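Local coordinates for protein thiosulfate sulfurtransferase (Pseudomonas aeruginosa, PDB 1YT8) that probably transfers sulfur from thiosulfate to cyanide, as a sulfurtransferase built from repeated rhodanese-like domains, at residues T314-V328 and A339-L352. Sequence-based numbering, arbitrary orientation.
Sequences TDHVASVRGARLVLV and ASWLAQMGWQVAVL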
# COMPACT_ATOMS: atom_id res chain seq x y z
N THR A 314 -0.71 -5.09 -2.97
CA THR A 314 -1.96 -5.81 -2.81
C THR A 314 -2.45 -5.98 -1.36
O THR A 314 -3.65 -5.83 -1.08
CB THR A 314 -1.86 -7.21 -3.47
OG1 THR A 314 -1.20 -7.08 -4.74
CG2 THR A 314 -3.23 -7.80 -3.69
N ASP A 315 -1.53 -6.28 -0.45
CA ASP A 315 -1.88 -6.49 0.95
C ASP A 315 -2.38 -5.25 1.71
O ASP A 315 -2.94 -5.38 2.80
CB ASP A 315 -0.70 -7.11 1.69
CG ASP A 315 0.54 -6.25 1.63
OD1 ASP A 315 1.08 -6.05 0.51
OD2 ASP A 315 0.98 -5.76 2.69
N HIS A 316 -2.17 -4.06 1.15
CA HIS A 316 -2.63 -2.84 1.80
C HIS A 316 -4.14 -2.67 1.60
O HIS A 316 -4.79 -1.95 2.36
CB HIS A 316 -1.94 -1.60 1.21
CG HIS A 316 -0.50 -1.45 1.62
ND1 HIS A 316 0.21 -0.29 1.40
CD2 HIS A 316 0.35 -2.31 2.22
CE1 HIS A 316 1.45 -0.44 1.85
NE2 HIS A 316 1.56 -1.66 2.35
N VAL A 317 -4.67 -3.33 0.58
CA VAL A 317 -6.09 -3.24 0.24
C VAL A 317 -6.82 -4.56 0.48
O VAL A 317 -7.79 -4.61 1.24
CB VAL A 317 -6.25 -2.83 -1.24
CG1 VAL A 317 -7.73 -2.68 -1.59
CG2 VAL A 317 -5.49 -1.53 -1.50
N ALA A 318 -6.36 -5.61 -0.18
CA ALA A 318 -6.96 -6.93 -0.04
C ALA A 318 -6.17 -7.68 1.02
O ALA A 318 -5.35 -8.55 0.71
CB ALA A 318 -6.92 -7.68 -1.37
N SER A 319 -6.42 -7.34 2.28
CA SER A 319 -5.73 -7.94 3.41
C SER A 319 -6.27 -9.31 3.80
O SER A 319 -5.62 -10.05 4.54
CB SER A 319 -5.78 -6.98 4.60
OG SER A 319 -5.22 -5.73 4.23
N VAL A 320 -7.46 -9.64 3.32
CA VAL A 320 -8.06 -10.93 3.61
C VAL A 320 -7.63 -11.89 2.50
O VAL A 320 -8.15 -11.83 1.39
CB VAL A 320 -9.60 -10.85 3.63
CG1 VAL A 320 -10.19 -12.25 3.81
CG2 VAL A 320 -10.06 -9.93 4.76
N ARG A 321 -6.66 -12.75 2.80
CA ARG A 321 -6.18 -13.71 1.82
C ARG A 321 -7.32 -14.70 1.59
O ARG A 321 -7.89 -15.23 2.55
CB ARG A 321 -4.94 -14.43 2.37
CG ARG A 321 -4.26 -15.36 1.37
CD ARG A 321 -3.83 -14.62 0.09
NE ARG A 321 -3.00 -15.48 -0.75
CZ ARG A 321 -2.73 -15.25 -2.03
NH1 ARG A 321 -3.23 -14.18 -2.64
NH2 ARG A 321 -1.96 -16.09 -2.71
N GLY A 322 -7.65 -14.94 0.33
CA GLY A 322 -8.74 -15.85 0.02
C GLY A 322 -9.99 -15.08 -0.39
O GLY A 322 -10.97 -15.67 -0.85
N ALA A 323 -9.95 -13.76 -0.23
CA ALA A 323 -11.07 -12.89 -0.60
C ALA A 323 -11.26 -12.82 -2.11
O ALA A 323 -10.48 -13.39 -2.87
CB ALA A 323 -10.85 -11.48 -0.05
N ARG A 324 -12.29 -12.09 -2.51
CA ARG A 324 -12.70 -11.92 -3.90
C ARG A 324 -12.51 -10.46 -4.34
O ARG A 324 -12.84 -9.55 -3.59
CB ARG A 324 -14.19 -12.29 -3.97
CG ARG A 324 -14.65 -12.96 -5.22
CD ARG A 324 -15.84 -13.88 -4.92
NE ARG A 324 -16.94 -13.26 -4.17
CZ ARG A 324 -18.11 -13.86 -3.96
NH1 ARG A 324 -18.31 -15.08 -4.44
NH2 ARG A 324 -19.08 -13.26 -3.28
N LEU A 325 -11.98 -10.25 -5.54
CA LEU A 325 -11.76 -8.90 -6.07
C LEU A 325 -12.51 -8.64 -7.38
O LEU A 325 -12.56 -9.50 -8.25
CB LEU A 325 -10.26 -8.65 -6.33
CG LEU A 325 -9.31 -8.34 -5.17
CD1 LEU A 325 -9.34 -9.45 -4.14
CD2 LEU A 325 -7.91 -8.17 -5.73
N VAL A 326 -13.10 -7.46 -7.50
CA VAL A 326 -13.83 -7.07 -8.72
C VAL A 326 -13.19 -5.76 -9.20
O VAL A 326 -13.22 -4.76 -8.49
CB VAL A 326 -15.32 -6.85 -8.45
CG1 VAL A 326 -16.01 -6.37 -9.72
CG2 VAL A 326 -15.96 -8.14 -7.96
N LEU A 327 -12.64 -5.77 -10.41
CA LEU A 327 -11.96 -4.58 -10.92
C LEU A 327 -12.74 -3.74 -11.92
O LEU A 327 -13.39 -4.27 -12.83
CB LEU A 327 -10.61 -4.98 -11.52
CG LEU A 327 -9.68 -5.80 -10.62
CD1 LEU A 327 -8.29 -5.86 -11.26
CD2 LEU A 327 -9.60 -5.18 -9.22
N VAL A 328 -12.63 -2.43 -11.74
CA VAL A 328 -13.31 -1.45 -12.58
C VAL A 328 -12.39 -0.56 -13.41
O VAL A 328 -11.37 -0.08 -12.93
CB VAL A 328 -14.19 -0.50 -11.72
CG1 VAL A 328 -14.90 0.52 -12.60
CG2 VAL A 328 -15.19 -1.31 -10.91
N ALA A 339 -6.04 -7.61 -13.36
CA ALA A 339 -6.69 -8.84 -12.92
C ALA A 339 -5.85 -10.06 -13.30
O ALA A 339 -5.74 -11.01 -12.52
CB ALA A 339 -8.08 -8.95 -13.53
N SER A 340 -5.25 -10.04 -14.48
CA SER A 340 -4.44 -11.18 -14.90
C SER A 340 -3.29 -11.41 -13.92
O SER A 340 -2.94 -12.55 -13.63
CB SER A 340 -3.90 -10.99 -16.33
OG SER A 340 -2.85 -10.04 -16.39
N TRP A 341 -2.72 -10.33 -13.39
CA TRP A 341 -1.63 -10.45 -12.43
C TRP A 341 -2.13 -10.93 -11.07
O TRP A 341 -1.51 -11.79 -10.43
CB TRP A 341 -0.89 -9.11 -12.30
CG TRP A 341 -0.07 -8.79 -13.51
CD1 TRP A 341 -0.14 -7.66 -14.28
CD2 TRP A 341 0.92 -9.63 -14.12
NE1 TRP A 341 0.75 -7.75 -15.34
CE2 TRP A 341 1.41 -8.95 -15.25
CE3 TRP A 341 1.44 -10.90 -13.81
CZ2 TRP A 341 2.40 -9.49 -16.08
CZ3 TRP A 341 2.43 -11.44 -14.64
CH2 TRP A 341 2.90 -10.73 -15.76
N LEU A 342 -3.26 -10.39 -10.62
CA LEU A 342 -3.84 -10.80 -9.34
C LEU A 342 -4.24 -12.28 -9.39
O LEU A 342 -4.12 -13.00 -8.39
CB LEU A 342 -5.06 -9.92 -9.03
CG LEU A 342 -4.70 -8.45 -8.71
CD1 LEU A 342 -5.93 -7.56 -8.83
CD2 LEU A 342 -4.10 -8.37 -7.32
N ALA A 343 -4.70 -12.74 -10.55
CA ALA A 343 -5.08 -14.14 -10.72
C ALA A 343 -3.85 -15.03 -10.58
O ALA A 343 -3.90 -16.09 -9.95
CB ALA A 343 -5.72 -14.33 -12.10
N GLN A 344 -2.74 -14.58 -11.16
CA GLN A 344 -1.49 -15.33 -11.10
C GLN A 344 -0.92 -15.34 -9.69
O GLN A 344 -0.13 -16.21 -9.33
CB GLN A 344 -0.50 -14.76 -12.12
CG GLN A 344 -0.91 -15.09 -13.56
CD GLN A 344 -0.09 -14.38 -14.62
OE1 GLN A 344 1.04 -14.75 -14.91
NE2 GLN A 344 -0.68 -13.35 -15.21
N MSE A 345 -1.34 -14.37 -8.89
CA MSE A 345 -0.90 -14.31 -7.50
C MSE A 345 -1.90 -15.07 -6.63
O MSE A 345 -1.93 -14.90 -5.40
CB MSE A 345 -0.76 -12.86 -7.04
CG MSE A 345 0.50 -12.19 -7.57
SE MSE A 345 0.88 -10.48 -6.71
CE MSE A 345 -0.45 -9.42 -7.61
N GLY A 346 -2.71 -15.90 -7.28
CA GLY A 346 -3.68 -16.74 -6.58
C GLY A 346 -5.01 -16.15 -6.15
O GLY A 346 -5.77 -16.81 -5.44
N TRP A 347 -5.31 -14.92 -6.56
CA TRP A 347 -6.57 -14.30 -6.17
C TRP A 347 -7.75 -14.68 -7.06
O TRP A 347 -7.58 -14.91 -8.26
CB TRP A 347 -6.46 -12.77 -6.18
CG TRP A 347 -5.54 -12.20 -5.16
CD1 TRP A 347 -4.22 -11.88 -5.32
CD2 TRP A 347 -5.86 -11.91 -3.80
NE1 TRP A 347 -3.70 -11.40 -4.14
CE2 TRP A 347 -4.69 -11.41 -3.19
CE3 TRP A 347 -7.03 -12.02 -3.03
CZ2 TRP A 347 -4.65 -11.03 -1.84
CZ3 TRP A 347 -6.99 -11.64 -1.69
CH2 TRP A 347 -5.80 -11.15 -1.11
N GLN A 348 -8.93 -14.77 -6.45
CA GLN A 348 -10.14 -15.02 -7.23
C GLN A 348 -10.47 -13.59 -7.62
O GLN A 348 -10.73 -12.73 -6.77
CB GLN A 348 -11.25 -15.60 -6.36
CG GLN A 348 -12.62 -15.53 -7.04
CD GLN A 348 -13.67 -16.38 -6.35
OE1 GLN A 348 -13.65 -16.54 -5.13
NE2 GLN A 348 -14.60 -16.91 -7.13
N VAL A 349 -10.44 -13.31 -8.92
CA VAL A 349 -10.68 -11.97 -9.39
C VAL A 349 -11.56 -11.93 -10.63
O VAL A 349 -11.49 -12.80 -11.50
CB VAL A 349 -9.34 -11.26 -9.68
CG1 VAL A 349 -8.54 -12.06 -10.70
CG2 VAL A 349 -9.58 -9.83 -10.18
N ALA A 350 -12.39 -10.89 -10.71
CA ALA A 350 -13.28 -10.70 -11.83
C ALA A 350 -13.17 -9.27 -12.33
O ALA A 350 -12.80 -8.37 -11.58
CB ALA A 350 -14.72 -10.99 -11.41
N VAL A 351 -13.49 -9.07 -13.61
CA VAL A 351 -13.49 -7.74 -14.21
C VAL A 351 -14.96 -7.43 -14.47
O VAL A 351 -15.70 -8.28 -14.98
CB VAL A 351 -12.70 -7.71 -15.53
CG1 VAL A 351 -12.92 -6.38 -16.24
CG2 VAL A 351 -11.21 -7.90 -15.25
N LEU A 352 -15.39 -6.22 -14.12
CA LEU A 352 -16.78 -5.81 -14.30
C LEU A 352 -17.06 -5.33 -15.72
O LEU A 352 -16.54 -4.30 -16.15
CB LEU A 352 -17.12 -4.72 -13.28
CG LEU A 352 -18.59 -4.39 -13.02
CD1 LEU A 352 -19.37 -5.66 -12.73
CD2 LEU A 352 -18.69 -3.42 -11.85
O HOH W 1 -8.57 -15.20 -3.59
O HOH W 2 -17.40 -17.29 -6.06
O HOH W 3 -14.10 -3.11 -15.37
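The guanidinium of R321 stands steeply on the indole of W347, the two planes 78° apart, in a cation-pi contact in which R321 CZ lies 4.7 Å from the centroid of the five-membered ring of W347. R321 NH1 sits over one indole face, offset toward its rim, 3.2 Å from W347 CE2, while NH1 and NH2 both hydrogen-bond M345 O, which lies in the guanidinium plane; the R321 NH2 bond to M345 O is 2.9 Å long. With CG anti to the backbone N (chi1 -174°) and a bend at chi2, the R321 chain passes across the indole to reach this carbonyl, at the Schellman motif where G346 ends the helix. The indole edge meets V320 O and A323 O, and A318 CB packs on W347 CH2 at 3.7 Å. Beyond this loop, strands 324-328 and 348-352 pair in parallel as neighbours in the rhodanese-like sheet, joined through helix 334-344 in a beta-alpha-beta unit. Four backbone bonds link them, from L325 N to Q348 O through L352 N to L327 O. On the helix-facing side, L342 CD1 touches both L325 CD2 (3.7 Å) and L327 CD1 (3.8 Å), and L342 CD2 meets T314 CG2. On the other sheet face R324 and Q348 run side by side, R324 CD to Q348 OE1 3.5 Å, and one water accepts from R324 NH1 and Q348 NE2; R324 NH1 also salt-bridges E278, and R281 hydrogen-bonds Q348 OE1.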